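Local coordinates for lipopolysaccharide biosynthesis protein wbpB (Thermus thermophilus, PDB 3O9Z) that is an NAD-dependent dehydrogenase in the biosynthesis of 2,3-diacetamido-2,3-dideoxy-D-mannuronic acid, probably for a cell-surface polysaccharide, at residues K21-V26 and S45-A50; K103-W108 and R124-V129; Y158-G163 and K243-S248. All blocks are in the same frame, centred on the assembly; numbering follows the deposited sequence.

Contact 1 of 3, residues K21-V26 and S45-A50; sequences KAIKEV and SFFPEA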
loop_
_atom_site.group_PDB
_atom_site.type_symbol
_atom_site.label_atom_id
_atom_site.label_comp_id
_atom_site.label_asym_id
_atom_site.label_seq_id
_atom_site.Cartn_x
_atom_site.Cartn_y
_atom_site.Cartn_z
ATOM N N LYS A 21 10.845 22.952 -6.320
ATOM C CA LYS A 21 11.073 24.306 -6.813
ATOM C C LYS A 21 11.992 25.080 -5.841
ATOM O O LYS A 21 12.921 25.782 -6.287
ATOM C CB LYS A 21 9.735 24.998 -7.088
ATOM C CG LYS A 21 9.828 26.453 -7.520
ATOM C CD LYS A 21 8.515 27.143 -7.207
ATOM C CE LYS A 21 7.852 27.589 -8.483
ATOM N NZ LYS A 21 8.103 29.048 -8.637
ATOM N N ALA A 22 11.793 24.951 -4.529
ATOM C CA ALA A 22 12.623 25.694 -3.566
ATOM C C ALA A 22 14.084 25.238 -3.615
ATOM O O ALA A 22 15.014 26.051 -3.545
ATOM C CB ALA A 22 12.092 25.509 -2.122
ATOM N N ILE A 23 14.309 23.932 -3.630
ATOM C CA ILE A 23 15.671 23.412 -3.688
ATOM C C ILE A 23 16.365 23.926 -4.937
ATOM O O ILE A 23 17.524 24.338 -4.865
ATOM C CB ILE A 23 15.661 21.867 -3.683
ATOM C CG1 ILE A 23 15.203 21.368 -2.316
ATOM C CG2 ILE A 23 17.061 21.287 -4.011
ATOM C CD1 ILE A 23 14.860 19.877 -2.267
ATOM N N LYS A 24 15.675 23.865 -6.068
ATOM C CA LYS A 24 16.156 24.456 -7.318
ATOM C C LYS A 24 16.567 25.919 -7.091
ATOM O O LYS A 24 17.740 26.292 -7.274
ATOM C CB LYS A 24 15.050 24.356 -8.370
ATOM C CG LYS A 24 15.240 25.184 -9.618
ATOM C CD LYS A 24 15.694 24.265 -10.726
ATOM C CE LYS A 24 16.768 23.314 -10.222
ATOM N NZ LYS A 24 16.570 21.967 -10.817
ATOM N N GLU A 25 15.587 26.727 -6.687
ATOM C CA GLU A 25 15.724 28.178 -6.619
ATOM C C GLU A 25 16.769 28.609 -5.583
ATOM O O GLU A 25 17.365 29.666 -5.725
ATOM C CB GLU A 25 14.354 28.848 -6.401
ATOM C CG GLU A 25 13.406 28.615 -7.564
ATOM C CD GLU A 25 12.082 29.362 -7.500
ATOM O OE1 GLU A 25 11.621 29.741 -6.398
ATOM O OE2 GLU A 25 11.450 29.504 -8.567
ATOM N N VAL A 26 17.079 27.801 -4.580
ATOM C CA VAL A 26 18.184 28.158 -3.692
ATOM C C VAL A 26 19.554 27.584 -4.116
ATOM O O VAL A 26 20.526 27.680 -3.364
ATOM C CB VAL A 26 17.905 27.792 -2.224
ATOM C CG1 VAL A 26 16.666 28.524 -1.684
ATOM C CG2 VAL A 26 17.822 26.268 -2.011
ATOM N N SER A 45 11.623 16.474 -14.209
ATOM C CA SER A 45 11.649 17.827 -14.756
ATOM C C SER A 45 12.449 18.774 -13.862
ATOM O O SER A 45 12.696 19.906 -14.266
ATOM C CB SER A 45 10.228 18.355 -14.965
ATOM O OG SER A 45 9.585 18.500 -13.713
ATOM N N PHE A 46 12.864 18.313 -12.682
ATOM C CA PHE A 46 13.657 19.141 -11.763
ATOM C C PHE A 46 15.063 18.587 -11.557
ATOM O O PHE A 46 16.063 19.319 -11.639
ATOM C CB PHE A 46 12.988 19.238 -10.374
ATOM C CG PHE A 46 11.701 20.027 -10.356
ATOM C CD1 PHE A 46 11.695 21.392 -10.074
ATOM C CD2 PHE A 46 10.503 19.394 -10.638
ATOM C CE1 PHE A 46 10.510 22.093 -10.057
ATOM C CE2 PHE A 46 9.307 20.091 -10.635
ATOM C CZ PHE A 46 9.318 21.448 -10.345
ATOM N N PHE A 47 15.133 17.317 -11.160
ATOM C CA PHE A 47 16.377 16.680 -10.765
ATOM C C PHE A 47 16.422 15.284 -11.362
ATOM O O PHE A 47 16.220 14.284 -10.663
ATOM C CB PHE A 47 16.532 16.628 -9.224
ATOM C CG PHE A 47 16.705 17.985 -8.598
ATOM C CD1 PHE A 47 17.936 18.615 -8.665
ATOM C CD2 PHE A 47 15.618 18.638 -8.017
ATOM C CE1 PHE A 47 18.089 19.901 -8.109
ATOM C CE2 PHE A 47 15.758 19.906 -7.470
ATOM C CZ PHE A 47 16.995 20.541 -7.517
ATOM N N PRO A 48 16.724 15.219 -12.670
ATOM C CA PRO A 48 16.644 13.950 -13.385
ATOM C C PRO A 48 17.704 12.913 -13.017
ATOM O O PRO A 48 17.586 11.776 -13.459
ATOM C CB PRO A 48 16.807 14.371 -14.853
ATOM C CG PRO A 48 17.596 15.633 -14.806
ATOM C CD PRO A 48 17.061 16.341 -13.561
ATOM N N GLU A 49 18.659 13.223 -12.136
ATOM C CA GLU A 49 19.687 12.269 -11.683
ATOM C C GLU A 49 19.583 11.817 -10.206
ATOM O O GLU A 49 20.353 10.992 -9.690
ATOM C CB GLU A 49 21.091 12.816 -12.020
ATOM C CG GLU A 49 21.403 12.630 -13.511
ATOM C CD GLU A 49 22.649 13.330 -14.022
ATOM O OE1 GLU A 49 23.396 13.938 -13.226
ATOM O OE2 GLU A 49 22.866 13.280 -15.252
ATOM N N ALA A 50 18.550 12.323 -9.513
ATOM C CA ALA A 50 18.371 11.986 -8.113
ATOM C C ALA A 50 18.102 10.502 -7.925
ATOM O O ALA A 50 17.355 9.881 -8.712
ATOM C CB ALA A 50 17.206 12.789 -7.509
#
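K24 and F47 carry this contact, at the surface of the NAD-binding Rossmann fold, where helix 16-25 meets the loop that joins strands 29-34 and 51-53. From CB, the K24 side chain sets off with CG anti to the backbone N (chi1 167°), and CB, CG and CD have no close partner on the loop. The chain is bent at chi2, chi3 and chi4, and CE is the first atom to arrive, 3.9 Å from CZ of F47. At the tip, NZ sits over one face of the F47 ring, offset toward the rim, in a cation-pi contact of 3.9 Å to the ring centroid and 22° off its normal. The same NZ comes within 2.8 Å of F46 O, but the angle is too poor for a hydrogen bond; the carbonyl would still attract the ammonium charge.

I23, one residue earlier on the helix, meets the far end of the same ring: its CG2 lies 3.6 Å from F47 CZ, and the two side chains cross obliquely. An alanine in place of F47 would probably leave the K24 ammonium without its aromatic face, free to swing, and open a gap beside CG2 of I23. F47 also packs on L30 of strand 29-34, and I23 on Y270 of helix 266-274.

F46 turns its ring to the preceding part of the helix. K21 NZ pairs with E25 OE2 in a salt bridge whose hydrogen bond is weak, while the K21 backbone N lies 3.8 Å from CE1 of the F46 ring.

Contact 2 of 3, residues K103-W108 and R124-V129; sequences KPLVLW and RRVYTV. With NAD (nicotinamide-adenine-dinucleotide), chain E; AKG (2-oxoglutaric acid), chain F.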
loop_
_atom_site.group_PDB
_atom_site.type_symbol
_atom_site.label_atom_id
_atom_site.label_comp_id
_atom_site.label_asym_id
_atom_site.label_seq_id
_atom_site.Cartn_x
_atom_site.Cartn_y
_atom_site.Cartn_z
ATOM N N LYS A 103 5.251 21.762 8.240
ATOM C CA LYS A 103 4.380 21.895 9.412
ATOM C C LYS A 103 3.405 20.722 9.511
ATOM O O LYS A 103 3.119 20.046 8.503
ATOM C CB LYS A 103 3.648 23.251 9.430
ATOM C CG LYS A 103 3.031 23.720 8.101
ATOM C CD LYS A 103 2.009 22.774 7.420
ATOM C CE LYS A 103 0.752 22.526 8.248
ATOM N NZ LYS A 103 -0.109 21.583 7.411
ATOM N N PRO A 104 2.921 20.424 10.708
ATOM C CA PRO A 104 3.457 20.862 12.024
ATOM C C PRO A 104 4.827 20.211 12.159
ATOM O O PRO A 104 5.008 19.079 11.716
ATOM C CB PRO A 104 2.476 20.243 13.034
ATOM C CG PRO A 104 1.987 18.958 12.310
ATOM C CD PRO A 104 1.878 19.399 10.864
ATOM N N LEU A 105 5.798 20.885 12.771
ATOM C CA LEU A 105 7.141 20.296 12.888
ATOM C C LEU A 105 7.102 18.878 13.461
ATOM O O LEU A 105 7.724 17.955 12.890
ATOM C CB LEU A 105 8.004 21.253 13.773
ATOM C CG LEU A 105 9.513 20.925 13.892
ATOM C CD1 LEU A 105 10.073 20.665 12.509
ATOM C CD2 LEU A 105 10.221 22.137 14.534
ATOM N N VAL A 106 6.414 18.674 14.581
ATOM C CA VAL A 106 6.084 17.373 15.122
ATOM C C VAL A 106 4.686 17.445 15.732
ATOM O O VAL A 106 4.086 18.538 15.734
ATOM C CB VAL A 106 7.088 16.842 16.175
ATOM C CG1 VAL A 106 8.514 16.743 15.581
ATOM C CG2 VAL A 106 7.110 17.805 17.428
ATOM N N LEU A 107 4.174 16.330 16.214
ATOM C CA LEU A 107 2.809 16.262 16.748
ATOM C C LEU A 107 2.744 16.616 18.223
ATOM O O LEU A 107 1.729 17.094 18.704
ATOM C CB LEU A 107 2.140 14.900 16.499
ATOM C CG LEU A 107 1.801 14.605 15.027
ATOM C CD1 LEU A 107 1.120 13.210 14.987
ATOM C CD2 LEU A 107 0.908 15.796 14.588
ATOM N N TRP A 108 3.795 16.336 18.999
ATOM C CA TRP A 108 3.692 16.408 20.474
ATOM C C TRP A 108 4.815 17.226 21.113
ATOM O O TRP A 108 5.960 17.142 20.717
ATOM C CB TRP A 108 3.737 14.995 21.058
ATOM C CG TRP A 108 2.610 14.136 20.594
ATOM C CD1 TRP A 108 2.629 13.211 19.572
ATOM C CD2 TRP A 108 1.277 14.129 21.116
ATOM N NE1 TRP A 108 1.386 12.626 19.453
ATOM C CE2 TRP A 108 0.536 13.174 20.377
ATOM C CE3 TRP A 108 0.630 14.817 22.145
ATOM C CZ2 TRP A 108 -0.806 12.898 20.648
ATOM C CZ3 TRP A 108 -0.727 14.562 22.383
ATOM C CH2 TRP A 108 -1.419 13.604 21.652
ATOM N N ARG A 124 23.384 18.736 15.369
ATOM C CA ARG A 124 22.626 19.161 14.193
ATOM C C ARG A 124 21.388 19.934 14.652
ATOM O O ARG A 124 21.079 19.970 15.867
ATOM C CB ARG A 124 22.163 17.934 13.390
ATOM C CG ARG A 124 23.313 16.998 13.066
ATOM C CD ARG A 124 24.349 17.663 12.205
ATOM N NE ARG A 124 25.461 16.743 11.954
ATOM C CZ ARG A 124 26.448 16.919 11.081
ATOM N NH1 ARG A 124 27.448 16.045 11.014
ATOM N NH2 ARG A 124 26.492 18.055 10.384
ATOM N N ARG A 125 20.705 20.516 13.664
ATOM C CA ARG A 125 19.523 21.374 13.920
ATOM C C ARG A 125 18.271 20.918 13.172
ATOM O O ARG A 125 18.346 20.429 12.031
ATOM C CB ARG A 125 19.828 22.811 13.539
ATOM C CG ARG A 125 20.917 23.458 14.468
ATOM C CD ARG A 125 20.505 23.549 15.937
ATOM N NE ARG A 125 19.225 24.238 16.137
ATOM C CZ ARG A 125 19.024 25.546 16.039
ATOM N NH1 ARG A 125 17.802 26.038 16.240
ATOM N NH2 ARG A 125 20.023 26.379 15.795
ATOM N N VAL A 126 17.139 21.218 13.805
ATOM C CA VAL A 126 15.798 20.938 13.274
ATOM C C VAL A 126 15.095 22.232 12.940
ATOM O O VAL A 126 14.909 23.055 13.856
ATOM C CB VAL A 126 15.002 20.188 14.317
ATOM C CG1 VAL A 126 13.621 19.791 13.720
ATOM C CG2 VAL A 126 15.794 18.961 14.811
ATOM N N TYR A 127 14.654 22.393 11.691
ATOM C CA TYR A 127 13.854 23.518 11.235
ATOM C C TYR A 127 12.535 23.172 10.567
ATOM O O TYR A 127 12.313 22.007 10.271
ATOM C CB TYR A 127 14.640 24.379 10.287
ATOM C CG TYR A 127 15.931 24.871 10.914
ATOM C CD1 TYR A 127 15.895 25.890 11.840
ATOM C CD2 TYR A 127 17.152 24.292 10.610
ATOM C CE1 TYR A 127 17.057 26.359 12.438
ATOM C CE2 TYR A 127 18.343 24.775 11.189
ATOM C CZ TYR A 127 18.267 25.810 12.102
ATOM O OH TYR A 127 19.405 26.305 12.716
ATOM N N THR A 128 11.641 24.148 10.446
ATOM C CA THR A 128 10.294 23.859 9.947
ATOM C C THR A 128 9.777 24.910 8.971
ATOM O O THR A 128 10.215 26.063 8.904
ATOM C CB THR A 128 9.323 23.566 11.113
ATOM O OG1 THR A 128 8.070 23.011 10.668
ATOM C CG2 THR A 128 9.058 24.835 11.875
ATOM N N VAL A 129 8.829 24.498 8.128
ATOM C CA VAL A 129 8.200 25.405 7.165
ATOM C C VAL A 129 6.945 26.030 7.801
ATOM O O VAL A 129 5.934 25.357 8.037
ATOM C CB VAL A 129 7.781 24.649 5.878
ATOM C CG1 VAL A 129 7.067 25.569 4.862
ATOM C CG2 VAL A 129 8.999 24.003 5.266
HETATM P PA NAD E . 0.039 13.961 0.483
HETATM O O1A NAD E . -0.296 14.570 -0.826
HETATM O O2A NAD E . -0.846 12.891 1.142
HETATM O O5B NAD E . 1.490 13.403 0.205
HETATM C C5B NAD E . 2.054 12.680 1.263
HETATM C C4B NAD E . 3.226 11.841 0.698
HETATM O O4B NAD E . 3.975 11.213 1.771
HETATM C C3B NAD E . 2.635 10.667 -0.132
HETATM O O3B NAD E . 3.165 10.653 -1.473
HETATM C C2B NAD E . 2.976 9.405 0.680
HETATM O O2B NAD E . 3.197 8.225 -0.105
HETATM C C1B NAD E . 4.317 9.903 1.297
HETATM N N9A NAD E . 4.699 9.058 2.458
HETATM C C8A NAD E . 4.022 8.218 3.288
HETATM N N7A NAD E . 4.850 7.645 4.159
HETATM C C5A NAD E . 6.123 8.047 3.843
HETATM C C6A NAD E . 7.443 7.775 4.369
HETATM N N6A NAD E . 7.605 6.880 5.392
HETATM N N1A NAD E . 8.400 8.448 3.741
HETATM C C2A NAD E . 8.335 9.316 2.740
HETATM N N3A NAD E . 7.110 9.566 2.212
HETATM C C4A NAD E . 6.059 8.967 2.783
HETATM O O3 NAD E . 0.211 15.134 1.558
HETATM P PN NAD E . 0.725 16.604 1.427
HETATM O O1N NAD E . -0.481 17.537 1.335
HETATM O O2N NAD E . 1.797 16.691 0.376
HETATM O O5D NAD E . 1.272 16.919 2.895
HETATM C C5D NAD E . 2.613 16.540 3.083
HETATM C C4D NAD E . 3.107 17.334 4.305
HETATM O O4D NAD E . 3.165 18.710 3.867
HETATM C C3D NAD E . 2.220 17.277 5.557
HETATM O O3D NAD E . 3.124 17.432 6.698
HETATM C C2D NAD E . 1.420 18.582 5.421
HETATM O O2D NAD E . 1.023 19.108 6.678
HETATM C C1D NAD E . 2.346 19.561 4.689
HETATM N N1N NAD E . 1.626 20.571 3.915
HETATM C C2N NAD E . 1.959 21.838 4.038
HETATM C C3N NAD E . 1.366 22.876 3.349
HETATM C C7N NAD E . 1.828 24.237 3.677
HETATM O O7N NAD E . 2.957 24.452 4.167
HETATM N N7N NAD E . 1.003 25.201 3.283
HETATM C C4N NAD E . 0.355 22.541 2.439
HETATM C C5N NAD E . 0.085 21.183 2.266
HETATM C C6N NAD E . 0.731 20.186 2.992
HETATM C C1 AKG F . -2.369 21.828 4.453
HETATM O O1 AKG F . -3.290 21.548 3.643
HETATM O O2 AKG F . -1.769 20.950 5.084
HETATM C C2 AKG F . -1.863 23.174 4.621
HETATM O O5 AKG F . -0.952 23.367 5.423
HETATM C C3 AKG F . -2.462 24.320 3.850
HETATM C C4 AKG F . -3.527 24.967 4.734
HETATM C C5 AKG F . -4.343 26.028 4.024
HETATM O O3 AKG F . -4.804 25.788 2.892
HETATM O O4 AKG F . -4.535 27.114 4.576
#
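L105 lies obliquely across T128, at the point where a Rossmann beta-alpha-beta unit closes: the loop after strand 98-101 leads into helix 109-122, and the chain returns on strand 126-128. The leucine comes in with CD1 foremost, 3.3 Å from T128 CB and so tighter than usual carbon contact, while CD2 lies beside the threonine, 3.8 Å from its CB. CD1 also reaches V126 CG1 at 3.8 Å, so one methyl bridges two strand residues that face the loop. T128 OG1 is anti to its backbone N and is hydrogen-bonded to S101 O on the neighbouring strand. Helix 281-294 adds L281, A284 and I288 around L105.

K103 belongs to the Glu-Lys-Pro motif of the Gfo/Idh/MocA family, with a cis peptide before P104. Its CG stands between the backbone N and the carbonyl carbon (chi1 45°), and CG lies 3.3 Å from V129 O, a buried carbonyl oxygen with no polar partner in the model. Further bends at chi2 and chi3 take the chain away from the strand to the ligands. There NZ is gripped by three oxygens: N183 O, the ribose O2D of NAD at 2.8 Å, and the keto O5 of 2-oxoglutarate, also at 2.8 Å.

Contact 3 of 3, residues Y158-G163 and K243-S248; sequences YVTGRG and KRTYRS. With AKG (2-oxoglutaric acid), chain F.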
loop_
_atom_site.group_PDB
_atom_site.type_symbol
_atom_site.label_atom_id
_atom_site.label_comp_id
_atom_site.label_asym_id
_atom_site.label_seq_id
_atom_site.Cartn_x
_atom_site.Cartn_y
_atom_site.Cartn_z
ATOM N N TYR A 158 -10.373 31.157 9.662
ATOM C CA TYR A 158 -9.468 30.397 8.799
ATOM C C TYR A 158 -10.292 29.317 8.117
ATOM O O TYR A 158 -10.590 28.269 8.718
ATOM C CB TYR A 158 -8.335 29.783 9.658
ATOM C CG TYR A 158 -7.110 29.418 8.860
ATOM C CD1 TYR A 158 -7.067 28.263 8.070
ATOM C CD2 TYR A 158 -6.012 30.269 8.843
ATOM C CE1 TYR A 158 -5.903 27.944 7.350
ATOM C CE2 TYR A 158 -4.874 29.988 8.105
ATOM C CZ TYR A 158 -4.817 28.827 7.372
ATOM O OH TYR A 158 -3.697 28.514 6.624
ATOM N N VAL A 159 -10.660 29.549 6.866
ATOM C CA VAL A 159 -11.525 28.631 6.132
ATOM C C VAL A 159 -10.754 28.265 4.877
ATOM O O VAL A 159 -10.287 29.127 4.130
ATOM C CB VAL A 159 -12.848 29.301 5.708
ATOM C CG1 VAL A 159 -13.686 28.272 4.987
ATOM C CG2 VAL A 159 -13.629 29.819 6.917
ATOM N N THR A 160 -10.512 26.979 4.661
ATOM C CA THR A 160 -9.789 26.564 3.469
ATOM C C THR A 160 -10.420 25.274 2.938
ATOM O O THR A 160 -10.342 24.214 3.574
ATOM C CB THR A 160 -8.271 26.472 3.739
ATOM O OG1 THR A 160 -7.620 26.082 2.514
ATOM C CG2 THR A 160 -7.966 25.445 4.827
ATOM N N GLY A 161 -11.179 25.372 1.843
ATOM C CA GLY A 161 -12.036 24.250 1.470
ATOM C C GLY A 161 -11.232 23.028 1.062
ATOM O O GLY A 161 -10.166 23.136 0.453
ATOM N N ARG A 162 -11.797 21.876 1.418
ATOM C CA ARG A 162 -11.177 20.596 1.020
ATOM C C ARG A 162 -12.238 19.694 0.419
ATOM O O ARG A 162 -13.317 19.468 0.990
ATOM C CB ARG A 162 -10.533 19.874 2.210
ATOM C CG ARG A 162 -9.307 20.599 2.741
ATOM C CD ARG A 162 -8.108 20.511 1.790
ATOM N NE ARG A 162 -6.929 21.144 2.363
ATOM C CZ ARG A 162 -6.714 22.451 2.361
ATOM N NH1 ARG A 162 -7.632 23.287 1.892
ATOM N NH2 ARG A 162 -5.582 22.938 2.898
ATOM N N GLY A 163 -11.836 19.099 -0.704
ATOM C CA GLY A 163 -12.752 18.140 -1.336
ATOM C C GLY A 163 -12.851 16.782 -0.669
ATOM O O GLY A 163 -12.227 16.520 0.372
ATOM N N LYS A 243 -15.370 31.687 -4.365
ATOM C CA LYS A 243 -14.135 31.573 -3.573
ATOM C C LYS A 243 -14.246 30.496 -2.498
ATOM O O LYS A 243 -15.320 30.363 -1.893
ATOM C CB LYS A 243 -13.807 32.888 -2.878
ATOM C CG LYS A 243 -13.751 34.103 -3.800
ATOM C CD LYS A 243 -12.568 34.056 -4.738
ATOM C CE LYS A 243 -12.326 35.451 -5.318
ATOM N NZ LYS A 243 -11.323 35.406 -6.411
ATOM N N ARG A 244 -13.151 29.768 -2.272
ATOM C CA ARG A 244 -13.210 28.644 -1.327
ATOM C C ARG A 244 -12.236 28.756 -0.167
ATOM O O ARG A 244 -12.097 27.806 0.608
ATOM C CB ARG A 244 -13.037 27.315 -2.066
ATOM C CG ARG A 244 -14.129 27.151 -3.105
ATOM C CD ARG A 244 -14.029 25.890 -3.939
ATOM N NE ARG A 244 -15.364 25.678 -4.484
ATOM C CZ ARG A 244 -16.230 24.791 -4.012
ATOM N NH1 ARG A 244 -15.885 23.949 -3.048
ATOM N NH2 ARG A 244 -17.430 24.711 -4.563
ATOM N N THR A 245 -11.571 29.897 -0.047
ATOM C CA THR A 245 -10.706 30.177 1.082
ATOM C C THR A 245 -10.999 31.572 1.620
ATOM O O THR A 245 -11.369 32.514 0.888
ATOM C CB THR A 245 -9.214 30.102 0.752
ATOM O OG1 THR A 245 -8.860 31.196 -0.098
ATOM C CG2 THR A 245 -8.862 28.750 0.070
ATOM N N TYR A 246 -10.754 31.703 2.913
ATOM C CA TYR A 246 -10.866 32.970 3.615
ATOM C C TYR A 246 -9.983 32.853 4.848
ATOM O O TYR A 246 -10.306 32.113 5.775
ATOM C CB TYR A 246 -12.321 33.255 3.994
ATOM C CG TYR A 246 -12.491 34.550 4.769
ATOM C CD1 TYR A 246 -12.193 35.770 4.162
ATOM C CD2 TYR A 246 -12.925 34.553 6.085
ATOM C CE1 TYR A 246 -12.319 36.963 4.866
ATOM C CE2 TYR A 246 -13.081 35.750 6.795
ATOM C CZ TYR A 246 -12.772 36.941 6.168
ATOM O OH TYR A 246 -12.902 38.113 6.885
ATOM N N ARG A 247 -8.869 33.579 4.844
ATOM C CA ARG A 247 -7.877 33.515 5.908
ATOM C C ARG A 247 -7.629 34.907 6.424
ATOM O O ARG A 247 -7.002 35.727 5.739
ATOM C CB ARG A 247 -6.564 32.866 5.450
ATOM C CG ARG A 247 -6.694 31.449 4.874
ATOM C CD ARG A 247 -5.294 31.007 4.402
ATOM N NE ARG A 247 -5.288 29.756 3.648
ATOM C CZ ARG A 247 -5.307 29.678 2.320
ATOM N NH1 ARG A 247 -5.465 30.795 1.599
ATOM N NH2 ARG A 247 -5.193 28.496 1.716
ATOM N N SER A 248 -8.189 35.191 7.597
ATOM C CA SER A 248 -8.342 36.574 8.056
ATOM C C SER A 248 -7.884 36.693 9.505
ATOM O O SER A 248 -8.254 35.881 10.364
ATOM C CB SER A 248 -9.816 36.989 7.978
ATOM O OG SER A 248 -10.074 38.121 8.790
HETATM C C1 AKG F . -2.369 21.828 4.453
HETATM O O1 AKG F . -3.290 21.548 3.643
HETATM O O2 AKG F . -1.769 20.950 5.084
HETATM C C2 AKG F . -1.863 23.174 4.621
HETATM O O5 AKG F . -0.952 23.367 5.423
HETATM C C3 AKG F . -2.462 24.320 3.850
HETATM C C4 AKG F . -3.527 24.967 4.734
HETATM C C5 AKG F . -4.343 26.028 4.024
HETATM O O3 AKG F . -4.804 25.788 2.892
HETATM O O4 AKG F . -4.535 27.114 4.576
#
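The tight part of this contact is where Y158 and R247 cross on one face of the C-terminal domain's sheet, their strands 152-160 and 245-251 running antiparallel. They form a non-hydrogen-bonded pair, and CG of the arginine lies over the centre of the tyrosine ring in a CH-pi contact, 4.0 Å from the centroid. The guanidinium is turned 73° to the ring. In the next pair on this face, T160 OG1 lies 3.8 Å from T245 CG2. Between the two pairs, V159 and Y246 exchange both backbone hydrogen bonds and turn their side chains to the opposite face.

Toward K243 the pairing gives out. The last bond between the segments runs from G161 N to R244 O, and beyond it they part and become more exposed. The R244 side chain, modelled in two positions, packs on P48 of the second subunit, and in the conformer given it forms a salt bridge with E49 of that subunit.

The tight face binds the far carboxylate of 2-oxoglutarate. Y158 OH donates to O4 at 2.6 Å, and R247 NE reaches the same oxygen at 2.9 Å. O3 takes T160 OG1, R247 NH2 and, in an almost straight bond (172°), R162 NH2, which also binds O1 of the other carboxylate at 2.8 Å. R162 is itself steadied by bonds from NH1 to T160 OG1 and G161 O. The NH2 atoms of R162 and R247 are 5.7 Å apart, and their like charges would probably be offset by the carboxylate that both bind.

How the contacts relate
Contacts 2 and 3 meet through the ligand: their nearest atoms are about 7 Å apart and their centres 25 Å, and 2-oxoglutarate is bound by both. Contact 2, from the Rossmann fold, holds its keto oxygen next to NAD, while contact 3, from the C-terminal sheet, supplies groups for both carboxylates; H187 also hydrogen-bonds the ligand. Contact 1 shares the Rossmann fold with contact 2 but stands away from the site, with centres 22 Å apart and the K21 side chain about 13 Å from NAD. Within one chain it lies 30 Å, centre to centre, from contact 3, yet in the assembly its 45-50 loop packs against R244 of the second subunit.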